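Local coordinates for protein putative exonuclease (Eubacterium rectale, PDB 3L0A) that is of unconfirmed function but binds a zinc ion and, as a PDDEXK-like protein, is probably a hydrolase acting on nucleic acids, at residues V146-I150 with I193-Q199; D104-Y110 with D203-I207; Y24-A28 with N224-I228; D171-V176 with Y213-L218. The contacts are given in a common frame with arbitrary orientation. Residues are numbered along the deposited sequence.

Contact 1: V146-I150 with I193-Q199; sequences VMASI and IAGATKQ
The side chain of V146 (chi1 t) lies over the aliphatic part of K198, its CG1 3.8 Å from K198 CG, on the sheet face that also carries A196. The strands are extended and parallel, pairing V146 with A196 (CA-CA 5.0 Å) and M147 with T197 (4.9 Å). M147 bonds both ways: its N donates to A196 O (3.0 Å), and its O accepts from K198 N (3.0 Å). A CA-H...O contact, T197 CA to M147 O at 3.0 Å, accompanies them.

M147, a selenomethionine, shares the other face with T197; its p, t, p chain brings CE within 4.3 Å of G195 CA. Beyond the strand, I150 (m, t) sets CG1 3.7 Å from T197 CG2. G195, having no side chain, makes way for both: a CB there would lie 3.5 Å from I150 CD1 and 3.6 Å from M147 CE. T197 OG1 bonds to Q199 OE1 (2.4 Å, very short). Waters join V146 O (3.0 Å) to K198 NZ (2.8 Å) and I150 N (2.9 Å) to Q199 OE1 (3.2 Å).

The connection, which includes helix 170-185, makes this a beta-alpha-beta crossover, consistent with the core of PDDEXK-like folds.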
# COMPACT_ATOMS: atom_id res chain seq x y z
N VAL A 146 5.33 10.03 -18.52
CA VAL A 146 4.86 10.54 -17.27
C VAL A 146 4.68 9.32 -16.33
O VAL A 146 3.90 8.45 -16.63
CB VAL A 146 3.55 11.32 -17.44
CG1 VAL A 146 3.02 11.74 -16.04
CG2 VAL A 146 3.78 12.57 -18.28
N MSE A 147 5.44 9.24 -15.25
CA MSE A 147 5.43 8.06 -14.39
C MSE A 147 5.33 8.43 -12.88
O MSE A 147 5.38 9.61 -12.53
CB MSE A 147 6.68 7.23 -14.73
CG MSE A 147 7.97 7.85 -14.28
SE MSE A 147 9.62 7.14 -15.15
CE MSE A 147 9.38 7.86 -16.89
N ALA A 148 5.21 7.44 -11.99
CA ALA A 148 5.16 7.66 -10.54
C ALA A 148 6.50 8.12 -10.00
O ALA A 148 6.59 9.06 -9.16
CB ALA A 148 4.66 6.35 -9.78
N SER A 149 7.55 7.48 -10.49
CA SER A 149 8.93 7.73 -10.04
C SER A 149 9.97 7.45 -11.10
O SER A 149 9.91 6.43 -11.80
CB SER A 149 9.28 6.86 -8.82
OG SER A 149 10.40 7.40 -8.10
N ILE A 150 10.96 8.35 -11.18
CA ILE A 150 12.19 8.16 -11.94
C ILE A 150 13.27 7.43 -11.13
O ILE A 150 13.97 6.58 -11.66
CB ILE A 150 12.77 9.55 -12.34
CG1 ILE A 150 11.88 10.21 -13.42
CG2 ILE A 150 14.19 9.42 -12.78
CD1 ILE A 150 12.20 11.70 -13.67
N ILE A 193 14.79 9.44 -22.85
CA ILE A 193 13.49 9.52 -22.21
C ILE A 193 13.38 10.84 -21.50
O ILE A 193 14.27 11.23 -20.72
CB ILE A 193 13.30 8.36 -21.22
CG1 ILE A 193 13.15 7.04 -22.00
CG2 ILE A 193 12.09 8.61 -20.32
CD1 ILE A 193 13.39 5.78 -21.19
N ALA A 194 12.33 11.58 -21.80
CA ALA A 194 12.10 12.86 -21.15
C ALA A 194 11.07 12.55 -20.07
O ALA A 194 9.87 12.50 -20.35
CB ALA A 194 11.57 13.91 -22.16
N GLY A 195 11.53 12.28 -18.86
CA GLY A 195 10.65 11.86 -17.79
C GLY A 195 10.15 12.96 -16.88
O GLY A 195 10.92 13.88 -16.48
N ALA A 196 8.86 12.87 -16.51
CA ALA A 196 8.27 13.72 -15.47
C ALA A 196 7.46 12.83 -14.57
O ALA A 196 6.92 11.84 -15.04
CB ALA A 196 7.42 14.81 -16.08
N THR A 197 7.39 13.17 -13.28
CA THR A 197 6.66 12.35 -12.35
C THR A 197 5.44 13.03 -11.77
O THR A 197 5.27 14.26 -11.81
CB THR A 197 7.53 11.94 -11.22
OG1 THR A 197 7.85 13.11 -10.46
CG2 THR A 197 8.82 11.35 -11.74
N LYS A 198 4.58 12.17 -11.24
CA LYS A 198 3.34 12.58 -10.61
C LYS A 198 3.51 12.87 -9.14
O LYS A 198 2.54 12.99 -8.48
CB LYS A 198 2.29 11.50 -10.84
CG LYS A 198 2.01 11.31 -12.35
CD LYS A 198 0.97 10.20 -12.68
CE LYS A 198 1.53 8.79 -12.60
NZ LYS A 198 0.90 7.88 -13.59
N GLN A 199 4.73 13.02 -8.62
CA GLN A 199 4.95 13.40 -7.24
C GLN A 199 4.36 14.77 -7.10
O GLN A 199 4.03 15.42 -8.10
CB GLN A 199 6.44 13.38 -6.86
CG GLN A 199 7.08 11.99 -6.71
CD GLN A 199 8.52 11.92 -7.27
OE1 GLN A 199 8.72 12.06 -8.46
NE2 GLN A 199 9.52 11.70 -6.42
O HOH W 1 0.93 8.36 -16.35
O HOH W 2 11.46 10.58 -9.35

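Contact 2: D104-Y110 with D203-I207; sequences DEYFMKY and DIRII
I206 is the main bump of this contact, its branched side chain (m, m) fitting a hollow lined by three aromatic rings of helix 105-110. Its CD1 sits over one face of F107, 4.2 Å from that ring's centroid, and its CG2 over one face of Y110, 3.8 Å from the centroid: two CH-pi contacts, each 14° off the ring normal. CG1 meets Y106 CE2 at 4.3 Å. Y110 OH donates to Y106 OH (2.9 Å), tying two walls of the hollow together.

F107 (chi1 t) in turn reaches into the groove between I204 and I206, with CD2 4.1 Å from I204 CB and CE2 3.9 Å from R205 O; a flat ring suits so narrow a slot. I204 points CD1 back at D104, 3.9 Å from OD1. D104 is the helix N-cap, its OD2 accepting from F107 N (2.8 Å), which satisfies a backbone NH of the first turn.

The helix lies over the extended strand 204-207 with axes 9.1 Å apart at 46°, and F107 nearest I206 (CA-CA 6.7 Å). Through I207 the sheet runs on into a second subunit. A helix packed on one face of a sheet by alternate strand residues is characteristic of alpha/beta folds.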
# COMPACT_ATOMS: atom_id res chain seq x y z
N ASP A 104 11.25 24.76 -18.00
CA ASP A 104 12.64 24.29 -18.17
C ASP A 104 13.13 24.31 -19.64
O ASP A 104 12.77 23.45 -20.44
CB ASP A 104 12.77 22.86 -17.58
CG ASP A 104 14.23 22.41 -17.39
OD1 ASP A 104 14.81 22.73 -16.34
OD2 ASP A 104 14.80 21.75 -18.31
N GLU A 105 13.97 25.28 -19.99
CA GLU A 105 14.48 25.42 -21.36
C GLU A 105 15.15 24.17 -21.88
O GLU A 105 14.94 23.76 -23.02
CB GLU A 105 15.46 26.60 -21.50
CG GLU A 105 14.81 27.96 -21.37
CD GLU A 105 15.67 29.10 -21.94
OE1 GLU A 105 16.88 28.87 -22.20
OE2 GLU A 105 15.12 30.22 -22.14
N TYR A 106 16.00 23.57 -21.06
CA TYR A 106 16.75 22.38 -21.48
C TYR A 106 15.77 21.24 -21.85
O TYR A 106 15.84 20.66 -22.93
CB TYR A 106 17.73 21.94 -20.37
CG TYR A 106 18.74 20.91 -20.85
CD1 TYR A 106 19.77 21.25 -21.73
CD2 TYR A 106 18.63 19.57 -20.47
CE1 TYR A 106 20.67 20.30 -22.18
CE2 TYR A 106 19.53 18.63 -20.92
CZ TYR A 106 20.54 18.99 -21.76
OH TYR A 106 21.39 18.02 -22.18
N PHE A 107 14.83 20.96 -20.97
CA PHE A 107 13.87 19.90 -21.23
C PHE A 107 13.10 20.26 -22.49
O PHE A 107 12.97 19.44 -23.39
CB PHE A 107 12.94 19.75 -20.02
CG PHE A 107 12.05 18.47 -20.01
CD1 PHE A 107 11.09 18.22 -20.98
CD2 PHE A 107 12.16 17.54 -18.97
CE1 PHE A 107 10.27 17.09 -20.94
CE2 PHE A 107 11.34 16.41 -18.90
CZ PHE A 107 10.40 16.19 -19.87
N MSE A 108 12.63 21.50 -22.59
CA MSE A 108 11.89 21.91 -23.81
C MSE A 108 12.72 21.72 -25.09
O MSE A 108 12.17 21.57 -26.15
CB MSE A 108 11.32 23.34 -23.72
CG MSE A 108 10.10 23.49 -22.83
SE MSE A 108 8.70 22.23 -23.17
CE MSE A 108 7.92 23.08 -24.70
N LYS A 109 14.04 21.70 -25.03
CA LYS A 109 14.79 21.51 -26.27
C LYS A 109 14.64 20.09 -26.77
O LYS A 109 14.66 19.86 -27.96
CB LYS A 109 16.27 21.84 -26.10
CG LYS A 109 16.61 23.30 -25.90
CD LYS A 109 18.02 23.42 -25.24
CE LYS A 109 18.57 24.88 -25.13
NZ LYS A 109 19.78 24.93 -24.23
N TYR A 110 14.51 19.13 -25.87
CA TYR A 110 14.38 17.73 -26.32
C TYR A 110 12.97 17.48 -26.86
O TYR A 110 12.74 16.57 -27.68
CB TYR A 110 14.71 16.76 -25.20
CG TYR A 110 16.15 16.62 -24.95
CD1 TYR A 110 16.86 17.60 -24.28
CD2 TYR A 110 16.85 15.48 -25.37
CE1 TYR A 110 18.22 17.48 -24.05
CE2 TYR A 110 18.22 15.36 -25.13
CZ TYR A 110 18.89 16.36 -24.48
OH TYR A 110 20.25 16.27 -24.24
N ASP A 203 9.28 15.52 -10.36
CA ASP A 203 10.69 15.29 -10.68
C ASP A 203 10.81 15.35 -12.18
O ASP A 203 10.08 14.65 -12.86
CB ASP A 203 11.05 13.87 -10.21
CG ASP A 203 12.53 13.66 -9.99
OD1 ASP A 203 13.28 14.62 -9.89
OD2 ASP A 203 12.94 12.48 -9.88
N ILE A 204 11.72 16.15 -12.72
CA ILE A 204 12.01 16.15 -14.16
C ILE A 204 13.47 15.79 -14.46
O ILE A 204 14.38 16.33 -13.78
CB ILE A 204 11.70 17.53 -14.87
CG1 ILE A 204 12.75 18.60 -14.52
CG2 ILE A 204 10.25 17.99 -14.60
CD1 ILE A 204 12.40 20.01 -14.91
N ARG A 205 13.67 14.95 -15.50
CA ARG A 205 14.99 14.51 -15.99
C ARG A 205 14.94 14.19 -17.47
O ARG A 205 13.96 13.62 -17.95
CB ARG A 205 15.42 13.18 -15.33
CG ARG A 205 15.76 13.20 -13.87
CD ARG A 205 16.88 14.10 -13.54
NE ARG A 205 17.18 14.07 -12.10
CZ ARG A 205 18.21 14.72 -11.56
NH1 ARG A 205 19.03 15.46 -12.31
NH2 ARG A 205 18.44 14.64 -10.25
N ILE A 206 16.02 14.49 -18.18
CA ILE A 206 16.33 13.89 -19.48
C ILE A 206 17.28 12.71 -19.25
O ILE A 206 18.34 12.89 -18.66
CB ILE A 206 17.02 14.92 -20.41
CG1 ILE A 206 16.05 16.04 -20.81
CG2 ILE A 206 17.49 14.27 -21.69
CD1 ILE A 206 14.64 15.51 -21.42
N ILE A 207 16.89 11.50 -19.65
CA ILE A 207 17.72 10.31 -19.40
C ILE A 207 18.19 9.69 -20.73
O ILE A 207 17.38 9.19 -21.50
CB ILE A 207 16.95 9.26 -18.63
CG1 ILE A 207 16.38 9.86 -17.35
CG2 ILE A 207 17.86 8.04 -18.29
CD1 ILE A 207 14.97 9.52 -17.08

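Contact 3: Y24-A28 with N224-I228; sequences YKDFA and NMPRI
Y24 (chi1 t) opens the contact, its ring extending from helix 24-28 across to helix 224-228. Its CD1 stands 3.4 Å from I228 CD1, and the ring edge meets the soft, polarisable selenium of M225, a selenomethionine: SE lies 4.1 Å from Y24 CD1 and 5.4 Å from the ring centroid, an edge-on Met-aromatic contact.

One turn on, F27 (chi1 m), about 10 Å from the zinc ion, points toward the partner, CB 3.8 Å from I228 CG1, while I228 CG2 lies over one face of its ring. A28 follows, small, its CB 4.4 Å from I228 CD1. I228 (m, t) is thus the branched side chain at the centre of the interface.

The helices, 224-228 kinked at P226, cross at 89° with axes 10.5 Å apart, F27 and I228 CA atoms 6.7 Å apart. This near-perpendicular crossing joins the N-terminal helix 21-28 to the long helix 211-232; helix 37-45 packs against F27 through M41 and L44, and helix 170-185 touches Y24 through I172.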
# COMPACT_ATOMS: atom_id res chain seq x y z
N TYR A 24 5.02 -6.45 -29.40
CA TYR A 24 6.03 -7.37 -28.97
C TYR A 24 5.90 -7.66 -27.49
O TYR A 24 5.88 -8.81 -27.09
CB TYR A 24 7.41 -6.78 -29.25
CG TYR A 24 8.54 -7.51 -28.59
CD1 TYR A 24 9.08 -8.65 -29.16
CD2 TYR A 24 9.08 -7.04 -27.40
CE1 TYR A 24 10.10 -9.32 -28.56
CE2 TYR A 24 10.12 -7.72 -26.78
CZ TYR A 24 10.63 -8.86 -27.37
OH TYR A 24 11.68 -9.52 -26.78
N LYS A 25 5.80 -6.60 -26.67
CA LYS A 25 5.66 -6.76 -25.24
C LYS A 25 4.41 -7.58 -24.83
O LYS A 25 4.48 -8.34 -23.85
CB LYS A 25 5.67 -5.39 -24.54
CG LYS A 25 7.01 -4.62 -24.54
CD LYS A 25 6.81 -3.23 -23.94
CE LYS A 25 8.12 -2.51 -23.62
NZ LYS A 25 7.90 -1.33 -22.68
N ASP A 26 3.30 -7.46 -25.56
CA ASP A 26 2.10 -8.30 -25.28
C ASP A 26 2.54 -9.76 -25.24
O ASP A 26 2.29 -10.49 -24.26
CB ASP A 26 1.00 -8.12 -26.34
CG ASP A 26 0.32 -6.73 -26.32
OD1 ASP A 26 0.30 -6.04 -25.24
OD2 ASP A 26 -0.21 -6.34 -27.41
N PHE A 27 3.27 -10.18 -26.27
CA PHE A 27 3.79 -11.52 -26.32
C PHE A 27 4.94 -11.75 -25.36
O PHE A 27 4.89 -12.71 -24.59
CB PHE A 27 4.17 -11.90 -27.74
CG PHE A 27 3.00 -12.08 -28.64
CD1 PHE A 27 2.30 -13.28 -28.67
CD2 PHE A 27 2.58 -11.04 -29.45
CE1 PHE A 27 1.20 -13.45 -29.52
CE2 PHE A 27 1.50 -11.20 -30.31
CZ PHE A 27 0.80 -12.40 -30.34
N ALA A 28 5.94 -10.87 -25.36
CA ALA A 28 7.22 -11.19 -24.68
C ALA A 28 7.35 -10.69 -23.25
O ALA A 28 8.16 -11.24 -22.48
CB ALA A 28 8.38 -10.71 -25.47
N ASN A 224 13.54 -13.88 -29.23
CA ASN A 224 12.13 -14.17 -28.97
C ASN A 224 11.23 -14.10 -30.19
O ASN A 224 10.15 -14.69 -30.18
CB ASN A 224 11.59 -13.21 -27.93
CG ASN A 224 12.10 -13.52 -26.55
OD1 ASN A 224 12.73 -12.68 -25.92
ND2 ASN A 224 11.87 -14.73 -26.09
N MSE A 225 11.64 -13.39 -31.25
CA MSE A 225 10.72 -13.15 -32.36
C MSE A 225 10.27 -14.43 -33.09
O MSE A 225 9.11 -14.48 -33.52
CB MSE A 225 11.29 -12.14 -33.38
CG MSE A 225 11.10 -10.70 -33.00
SE MSE A 225 9.26 -10.25 -32.95
CE MSE A 225 8.88 -10.35 -34.82
N PRO A 226 11.17 -15.43 -33.28
CA PRO A 226 10.68 -16.62 -34.00
C PRO A 226 9.46 -17.26 -33.31
O PRO A 226 8.45 -17.53 -33.96
CB PRO A 226 11.90 -17.57 -34.01
CG PRO A 226 13.12 -16.67 -33.84
CD PRO A 226 12.63 -15.48 -33.02
N ARG A 227 9.53 -17.46 -32.00
CA ARG A 227 8.38 -18.00 -31.27
C ARG A 227 7.12 -17.12 -31.43
O ARG A 227 6.02 -17.66 -31.65
CB ARG A 227 8.70 -18.13 -29.79
CG ARG A 227 7.48 -18.45 -28.90
CD ARG A 227 6.72 -19.77 -29.33
NE ARG A 227 5.59 -20.03 -28.42
CZ ARG A 227 4.87 -21.16 -28.36
NH1 ARG A 227 5.12 -22.19 -29.17
NH2 ARG A 227 3.88 -21.26 -27.48
N ILE A 228 7.29 -15.80 -31.29
CA ILE A 228 6.23 -14.82 -31.56
C ILE A 228 5.66 -15.05 -32.97
O ILE A 228 4.47 -15.29 -33.14
CB ILE A 228 6.71 -13.32 -31.38
CG1 ILE A 228 7.05 -13.00 -29.92
CG2 ILE A 228 5.66 -12.29 -31.92
CD1 ILE A 228 8.05 -11.84 -29.74

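Contact 4: D171-V176 with Y213-L218; sequences DIQGAV and YLQEAL
A175, L214 and A217 bury the most surface here, and two of the three are alanines, which explains how closely the helices meet. Their axes approach to 8.1 Å and cross almost perpendicularly, at -93°. A175 and L214 have CA atoms only 4.6 Å apart, and I172 and A217 5.4 Å. Such a close, almost orthogonal helix crossing is made possible by alanine and glycine at the crossing point.

A175 points its methyl toward helix 213-218: CB is 3.3 Å from L214 O, 4.1 Å from L214 CB and 3.9 Å from L218 CB. A larger side chain would collide with this backbone. L214 (m, t) in turn lays CD2 over the other helix, 3.7 Å from D171 O and 4.0 Å from G174 C. Glycine matters at 174, since an ideal CB placed on G174 would lie just 3.1 Å from L214 CD2. A217, one turn further, faces D171 and I172: its CB is 3.8 Å from D171 OD2 and 3.9 Å from I172 CD1, which the m, m rotamer of I172 brings round to it.

One polar link accompanies this packing. D171 (chi1 p) is joined to Y213 by a water that donates to D171 OD2 (2.5 Å) and to Y213 O (2.6 Å).

Beyond this crossing, V176 packs on W128 and I130 of strand 126-136, I172 touches Y24 of helix 21-28, and R166 of helix 164-167 meets both D171 and Y213.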
# COMPACT_ATOMS: atom_id res chain seq x y z
N ASP A 171 14.30 -0.05 -22.67
CA ASP A 171 15.47 -0.36 -23.47
C ASP A 171 15.01 -0.99 -24.79
O ASP A 171 15.57 -0.66 -25.81
CB ASP A 171 16.52 -1.19 -22.70
CG ASP A 171 15.97 -2.43 -22.07
OD1 ASP A 171 14.72 -2.59 -22.00
OD2 ASP A 171 16.81 -3.24 -21.61
N ILE A 172 13.96 -1.82 -24.78
CA ILE A 172 13.39 -2.41 -26.02
C ILE A 172 12.87 -1.29 -26.95
O ILE A 172 13.25 -1.19 -28.11
CB ILE A 172 12.23 -3.41 -25.77
CG1 ILE A 172 12.55 -4.49 -24.68
CG2 ILE A 172 11.79 -4.08 -27.06
CD1 ILE A 172 13.42 -5.66 -25.13
N GLN A 173 12.03 -0.43 -26.42
CA GLN A 173 11.50 0.66 -27.24
C GLN A 173 12.60 1.49 -27.92
O GLN A 173 12.53 1.77 -29.12
CB GLN A 173 10.62 1.58 -26.40
CG GLN A 173 9.93 2.70 -27.21
CD GLN A 173 9.08 3.57 -26.32
OE1 GLN A 173 9.51 3.90 -25.23
NE2 GLN A 173 7.87 3.93 -26.76
N GLY A 174 13.60 1.89 -27.14
CA GLY A 174 14.68 2.68 -27.68
C GLY A 174 15.43 1.98 -28.81
O GLY A 174 15.67 2.58 -29.84
N ALA A 175 15.74 0.69 -28.60
CA ALA A 175 16.48 -0.13 -29.56
C ALA A 175 15.81 -0.23 -30.91
O ALA A 175 16.50 -0.09 -31.95
CB ALA A 175 16.75 -1.50 -29.02
N VAL A 176 14.50 -0.45 -30.90
CA VAL A 176 13.72 -0.65 -32.13
C VAL A 176 13.56 0.68 -32.82
O VAL A 176 13.91 0.82 -34.00
CB VAL A 176 12.33 -1.23 -31.83
CG1 VAL A 176 11.42 -1.13 -33.05
CG2 VAL A 176 12.47 -2.67 -31.38
N TYR A 213 23.06 -0.77 -23.86
CA TYR A 213 21.80 -1.29 -23.32
C TYR A 213 20.80 -1.54 -24.47
O TYR A 213 20.10 -2.58 -24.48
CB TYR A 213 21.23 -0.32 -22.27
CG TYR A 213 22.10 -0.21 -21.03
CD1 TYR A 213 22.32 -1.32 -20.21
CD2 TYR A 213 22.72 1.00 -20.69
CE1 TYR A 213 23.13 -1.24 -19.07
CE2 TYR A 213 23.54 1.09 -19.55
CZ TYR A 213 23.74 -0.04 -18.74
OH TYR A 213 24.55 0.04 -17.61
N LEU A 214 20.78 -0.63 -25.46
CA LEU A 214 19.92 -0.79 -26.62
C LEU A 214 20.34 -2.05 -27.36
O LEU A 214 19.48 -2.82 -27.75
CB LEU A 214 20.01 0.41 -27.56
CG LEU A 214 19.64 1.79 -26.99
CD1 LEU A 214 19.49 2.84 -28.10
CD2 LEU A 214 18.39 1.73 -26.14
N GLN A 215 21.65 -2.25 -27.52
CA GLN A 215 22.18 -3.44 -28.20
C GLN A 215 21.80 -4.74 -27.52
O GLN A 215 21.44 -5.69 -28.21
CB GLN A 215 23.72 -3.39 -28.37
N GLU A 216 21.91 -4.80 -26.19
CA GLU A 216 21.55 -6.04 -25.46
C GLU A 216 20.06 -6.36 -25.58
O GLU A 216 19.67 -7.53 -25.60
CB GLU A 216 22.01 -6.03 -23.98
CG GLU A 216 23.53 -6.39 -23.78
N ALA A 217 19.22 -5.33 -25.66
CA ALA A 217 17.76 -5.51 -25.75
C ALA A 217 17.31 -5.87 -27.16
O ALA A 217 16.34 -6.62 -27.31
CB ALA A 217 17.03 -4.26 -25.28
N LEU A 218 17.98 -5.32 -28.19
CA LEU A 218 17.63 -5.64 -29.58
C LEU A 218 17.98 -7.09 -29.84
O LEU A 218 17.33 -7.75 -30.64
CB LEU A 218 18.36 -4.72 -30.57
CG LEU A 218 17.92 -4.74 -32.04
CD1 LEU A 218 16.52 -4.15 -32.20
CD2 LEU A 218 18.94 -3.99 -32.93
O HOH W 3 19.20 -3.54 -22.22

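Overall arrangement
Contacts 1 and 2 share the large sheet: strands 191-197 and 204-209 are neighbours in it, and a probable hydrogen bond from T197 OG1 to D203 N (2.8 Å) links the two contacts. Contact 1 relies on backbone pairing and bridging waters, contact 2 on aromatic and aliphatic side chains; both touch the second subunit, contact 2 more extensively. Contacts 3 and 4 both use helix 211-232, their centres 14 Å apart, and meet where Y24 packs on I172. Each is a near-perpendicular helix crossing, but small residues make contact 4 tight whereas large rings space contact 3 wider. Contact 3 is the buried one of the four; the others are partly buried.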